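Side-chain contacts in effector protein hopAB3 (Pseudomonas syringae pv. maculicola, PDB 3TJY), which is recognised in tomato by the host resistance protein Pto, triggering hypersensitive cell death and immunity, and promotes virulence in susceptible plants: residues Q12-E16 against A17-L21; I67-R70 against E71-R75. One frame throughout, in Å; residues are numbered along the deposited sequence.

Both contacts are local and partly buried in the helical bundle of the Pto-binding domain, and their centres lie about 14 Å apart. Contact 1 ends helix 3-16 and turns the chain toward helix 21-32; contact 2 spans successive turns within helix 64-77, with no change of direction. They meet where Leu21 CD2 rests on Leu73 CD2 at 4.1 Å. Each has a buried apolar side: Leu14 in 12-21, Leu69 and Leu73 in 67-75. The outer side of contact 1 is a glycine turn with a water bridging two carbonyls, next to exposed acidic Glu16 and Asp20, while contact 2 bears Glu71 and arginines on a regular helix, with sulfate near two of the arginines.

Contact 1. Residues Q12-E16 against A17-L21; sequences QQLVE and AGADL
Two backbone bonds reach back from the turn into the last helical turn: Gly18 N donates to Val15 O at 2.9 Å, and Ala19 N donates to Leu14 O at 3.0 Å. The second is the straighter at the hydrogen, 161°, while the Gly18 donor sits above the plane of the Val15 carbonyl instead of on a lone pair. One residue earlier, Ala17 N still makes the i to i+4 helical bond to Gln13 O, though a bent one. Gly18 has a positive phi of 88°, a conformation that suits a residue without a CB. Together these features make a Schellman motif, which ends helix 3-16 and swings the chain toward helix 21-32 of the bundle. The usual apolar contact across such a turn is here as well: the Leu14 and Ala19 methylene and methyl carbons, CB to CB, stand 3.9 Å apart, and both residues also lean on Ile24. Leu14 turns its CG beside its own backbone N (chi1 -73°), with Val46 and Phe47 of helix 41-50 against the side chain. Leu21 comes back to the helix with both methyls: CD2 lies 4.2 Å from Leu14 CB, and CD1 meets CG2 of Val15 in one of the two conformers of Val15, the two side chains crossing at about a right angle. On the outer side a water donates to Val15 O at 2.8 Å and also to Ala19 O, so Val15 O receives two bonds. Asp20 follows as the N-cap of helix 21-32, its OD2 accepting from Asn23 N.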
loop_
_atom_site.group_PDB
_atom_site.type_symbol
_atom_site.label_atom_id
_atom_site.label_comp_id
_atom_site.label_asym_id
_atom_site.label_seq_id
_atom_site.Cartn_x
_atom_site.Cartn_y
_atom_site.Cartn_z
ATOM N N GLN A 12 -9.008 -0.497 3.254
ATOM C CA GLN A 12 -10.272 -1.231 3.218
ATOM C C GLN A 12 -10.198 -2.449 2.309
ATOM O O GLN A 12 -10.658 -3.535 2.666
ATOM C CB GLN A 12 -11.386 -0.314 2.682
ATOM C CG GLN A 12 -12.702 -1.021 2.382
ATOM C CD GLN A 12 -13.733 -0.073 1.763
ATOM O OE1 GLN A 12 -13.386 0.802 0.962
ATOM N NE2 GLN A 12 -15.000 -0.241 2.137
ATOM N N GLN A 13 -9.689 -2.235 1.098
ATOM C CA GLN A 13 -9.592 -3.318 0.132
ATOM C C GLN A 13 -8.600 -4.397 0.574
ATOM O O GLN A 13 -8.816 -5.588 0.307
ATOM C CB GLN A 13 -9.205 -2.769 -1.226
ATOM C CG GLN A 13 -10.305 -1.968 -1.902
ATOM C CD GLN A 13 -9.845 -1.460 -3.248
ATOM O OE1 GLN A 13 -8.813 -0.827 -3.348
ATOM N NE2 GLN A 13 -10.594 -1.780 -4.296
ATOM N N LEU A 14 -7.503 -3.990 1.213
ATOM C CA LEU A 14 -6.552 -4.975 1.762
ATOM C C LEU A 14 -7.211 -5.853 2.826
ATOM O O LEU A 14 -7.064 -7.077 2.812
ATOM C CB LEU A 14 -5.321 -4.272 2.350
ATOM C CG LEU A 14 -4.362 -3.700 1.304
ATOM C CD1 LEU A 14 -3.324 -2.782 1.946
ATOM C CD2 LEU A 14 -3.697 -4.814 0.503
ATOM N N VAL A 15 -7.944 -5.228 3.739
ATOM C CA VAL A 15 -8.664 -6.000 4.753
ATOM C C VAL A 15 -9.653 -6.970 4.094
ATOM O O VAL A 15 -9.720 -8.151 4.457
ATOM C CB VAL A 15 -9.393 -5.092 5.762
ATOM C CG1 VAL A 15 -10.134 -5.947 6.767
ATOM C CG2 VAL A 15 -8.407 -4.179 6.486
ATOM N N GLU A 16 -10.403 -6.472 3.112
ATOM C CA GLU A 16 -11.363 -7.303 2.370
ATOM C C GLU A 16 -10.644 -8.514 1.783
ATOM O O GLU A 16 -11.201 -9.606 1.701
ATOM C CB GLU A 16 -11.962 -6.559 1.172
ATOM C CG GLU A 16 -12.811 -5.318 1.420
ATOM C CD GLU A 16 -13.162 -4.607 0.099
ATOM O OE1 GLU A 16 -13.549 -3.421 0.131
ATOM O OE2 GLU A 16 -13.037 -5.236 -0.982
ATOM N N ALA A 17 -9.413 -8.290 1.333
ATOM C CA ALA A 17 -8.613 -9.326 0.678
ATOM C C ALA A 17 -7.922 -10.253 1.671
ATOM O O ALA A 17 -7.227 -11.185 1.262
ATOM C CB ALA A 17 -7.578 -8.684 -0.233
ATOM N N GLY A 18 -8.095 -9.998 2.965
ATOM C CA GLY A 18 -7.557 -10.878 3.997
ATOM C C GLY A 18 -6.133 -10.573 4.444
ATOM O O GLY A 18 -5.486 -11.396 5.120
ATOM N N ALA A 19 -5.652 -9.387 4.079
ATOM C CA ALA A 19 -4.305 -8.952 4.421
ATOM C C ALA A 19 -4.098 -8.776 5.922
ATOM O O ALA A 19 -5.033 -8.470 6.662
ATOM C CB ALA A 19 -3.978 -7.659 3.695
ATOM N N ASP A 20 -2.861 -8.998 6.356
ATOM C CA ASP A 20 -2.413 -8.710 7.709
ATOM C C ASP A 20 -1.808 -7.306 7.602
ATOM O O ASP A 20 -0.755 -7.139 6.986
ATOM C CB ASP A 20 -1.355 -9.757 8.097
ATOM C CG ASP A 20 -0.699 -9.490 9.447
ATOM O OD1 ASP A 20 -0.195 -10.452 10.062
ATOM O OD2 ASP A 20 -0.664 -8.339 9.895
ATOM N N LEU A 21 -2.481 -6.300 8.157
ATOM C CA LEU A 21 -2.038 -4.908 8.009
ATOM C C LEU A 21 -0.679 -4.625 8.651
ATOM O O LEU A 21 0.066 -3.763 8.159
ATOM C CB LEU A 21 -3.086 -3.908 8.535
ATOM C CG LEU A 21 -4.423 -3.866 7.790
ATOM C CD1 LEU A 21 -5.328 -2.787 8.388
ATOM C CD2 LEU A 21 -4.201 -3.620 6.305
HETATM O O HOH W 1 -7.974 -9.101 6.443
#

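Contact 2. Residues I67-R70 against E71-R75; sequences IALR and EALRR
The carboxylate of Glu71 lies with one face over the preceding turn, against Ile67 and Ala68. Under OE2 is the methyl CG2 of Ile67, 3.4 Å away; under OE1, on that same face, is CA of Ala68 at 4.0 Å. The chain reaches there because Glu71 CG stands beside the backbone N (chi1 -69°) and the rest runs out extended, side by side with Ile67 and pointing the same way. Its CG also passes 3.3 Å from Ile67 O, the carbonyl that accepts from Glu71 N. The guanidinium planes of Arg70 and Arg74 belong to another side of the helix: in one of its two conformers Arg70 bends at chi2 and chi3 and touches Arg29 and Leu32 of helix 21-32, while Arg74 touches Arg25.

Four successive helical bonds underlie all this, from Glu71 N to Ile67 O through to Arg74 N to Arg70 O, the shortest being Leu73 N to Leu69 O at 2.8 Å. On the inner side Leu69 CG meets Leu73 CD1 at 3.8 Å, an i to i+4 pair whose side chains cross at a slant. Their first torsions differ: Leu69 places CG opposite its backbone N (chi1 -178°), whereas Leu73 folds CG back over the Leu69 carbonyl, 3.4 Å from Leu69 O. Phe28 of helix 21-32 and Ile10 and Val11 of helix 3-16 pack on Leu69, and Ala68 meets Ala3 and Ala7, so helix 64-77 is seated against both neighbours.

Sulfate, probably from the crystallisation liquor, lies at long, weak range from Arg74 and from Arg70 in that same conformer, consistent with a cationic surface beside helix 21-32 that attracts anions.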
loop_
_atom_site.group_PDB
_atom_site.type_symbol
_atom_site.label_atom_id
_atom_site.label_comp_id
_atom_site.label_asym_id
_atom_site.label_seq_id
_atom_site.Cartn_x
_atom_site.Cartn_y
_atom_site.Cartn_z
ATOM N N ILE A 67 2.505 8.677 0.707
ATOM C CA ILE A 67 2.550 9.278 2.033
ATOM C C ILE A 67 1.257 8.968 2.778
ATOM O O ILE A 67 1.281 8.555 3.942
ATOM C CB ILE A 67 2.748 10.809 1.947
ATOM C CG1 ILE A 67 4.129 11.133 1.408
ATOM C CG2 ILE A 67 2.537 11.465 3.309
ATOM C CD1 ILE A 67 4.330 12.605 1.038
ATOM N N ALA A 68 0.123 9.183 2.121
ATOM C CA ALA A 68 -1.167 8.934 2.768
ATOM C C ALA A 68 -1.317 7.472 3.154
ATOM O O ALA A 68 -1.864 7.166 4.203
ATOM C CB ALA A 68 -2.334 9.374 1.861
ATOM N N LEU A 69 -0.835 6.561 2.316
ATOM C CA LEU A 69 -0.949 5.145 2.649
ATOM C C LEU A 69 -0.054 4.762 3.824
ATOM O O LEU A 69 -0.460 3.991 4.713
ATOM C CB LEU A 69 -0.659 4.254 1.421
ATOM C CG LEU A 69 -0.817 2.755 1.713
ATOM C CD1 LEU A 69 -2.237 2.442 2.189
ATOM C CD2 LEU A 69 -0.495 1.934 0.458
ATOM N N ARG A 70 1.168 5.279 3.854
ATOM C CA ARG A 70 2.034 4.991 4.992
ATOM C C ARG A 70 1.379 5.495 6.282
ATOM O O ARG A 70 1.408 4.812 7.321
ATOM C CB ARG A 70 3.415 5.617 4.802
ATOM C CG ARG A 70 4.469 4.977 5.664
ATOM C CD ARG A 70 5.527 5.983 6.058
ATOM N NE ARG A 70 6.859 5.693 5.540
ATOM C CZ ARG A 70 7.416 4.487 5.463
ATOM N NH1 ARG A 70 6.765 3.391 5.862
ATOM N NH2 ARG A 70 8.643 4.387 4.967
ATOM N N GLU A 71 0.791 6.689 6.223
ATOM C CA GLU A 71 0.101 7.229 7.396
ATOM C C GLU A 71 -1.049 6.333 7.817
ATOM O O GLU A 71 -1.235 6.066 9.011
ATOM C CB GLU A 71 -0.428 8.640 7.112
ATOM C CG GLU A 71 0.695 9.654 6.961
ATOM C CD GLU A 71 0.192 10.996 6.450
ATOM O OE1 GLU A 71 -1.022 11.094 6.133
ATOM O OE2 GLU A 71 1.019 11.924 6.364
ATOM N N ALA A 72 -1.833 5.887 6.837
ATOM C CA ALA A 72 -3.006 5.067 7.126
ATOM C C ALA A 72 -2.632 3.702 7.699
ATOM O O ALA A 72 -3.289 3.208 8.621
ATOM C CB ALA A 72 -3.851 4.908 5.868
ATOM N N LEU A 73 -1.603 3.072 7.133
ATOM C CA LEU A 73 -1.161 1.782 7.658
ATOM C C LEU A 73 -0.623 1.918 9.061
ATOM O O LEU A 73 -0.852 1.060 9.910
ATOM C CB LEU A 73 -0.095 1.152 6.738
ATOM C CG LEU A 73 -0.656 0.676 5.405
ATOM C CD1 LEU A 73 0.501 0.401 4.448
ATOM C CD2 LEU A 73 -1.530 -0.573 5.583
ATOM N N ARG A 74 0.116 2.993 9.325
ATOM C CA ARG A 74 0.653 3.195 10.671
ATOM C C ARG A 74 -0.455 3.391 11.703
ATOM O O ARG A 74 -0.404 2.822 12.796
ATOM C CB ARG A 74 1.627 4.377 10.701
ATOM C CG ARG A 74 1.964 4.875 12.100
ATOM C CD ARG A 74 3.033 5.967 12.048
ATOM N NE ARG A 74 2.626 7.084 11.198
ATOM C CZ ARG A 74 3.447 8.059 10.821
ATOM N NH1 ARG A 74 3.009 9.041 10.038
ATOM N NH2 ARG A 74 4.713 8.041 11.221
ATOM N N ARG A 75 -1.460 4.186 11.346
ATOM C CA ARG A 75 -2.555 4.446 12.281
ATOM C C ARG A 75 -3.373 3.185 12.511
ATOM O O ARG A 75 -3.766 2.895 13.646
ATOM C CB ARG A 75 -3.451 5.573 11.765
ATOM C CG ARG A 75 -4.597 5.910 12.723
ATOM C CD ARG A 75 -5.137 7.313 12.442
ATOM N NE ARG A 75 -4.139 8.337 12.759
ATOM C CZ ARG A 75 -3.493 9.076 11.852
ATOM N NH1 ARG A 75 -3.731 8.926 10.561
ATOM N NH2 ARG A 75 -2.593 9.971 12.256
#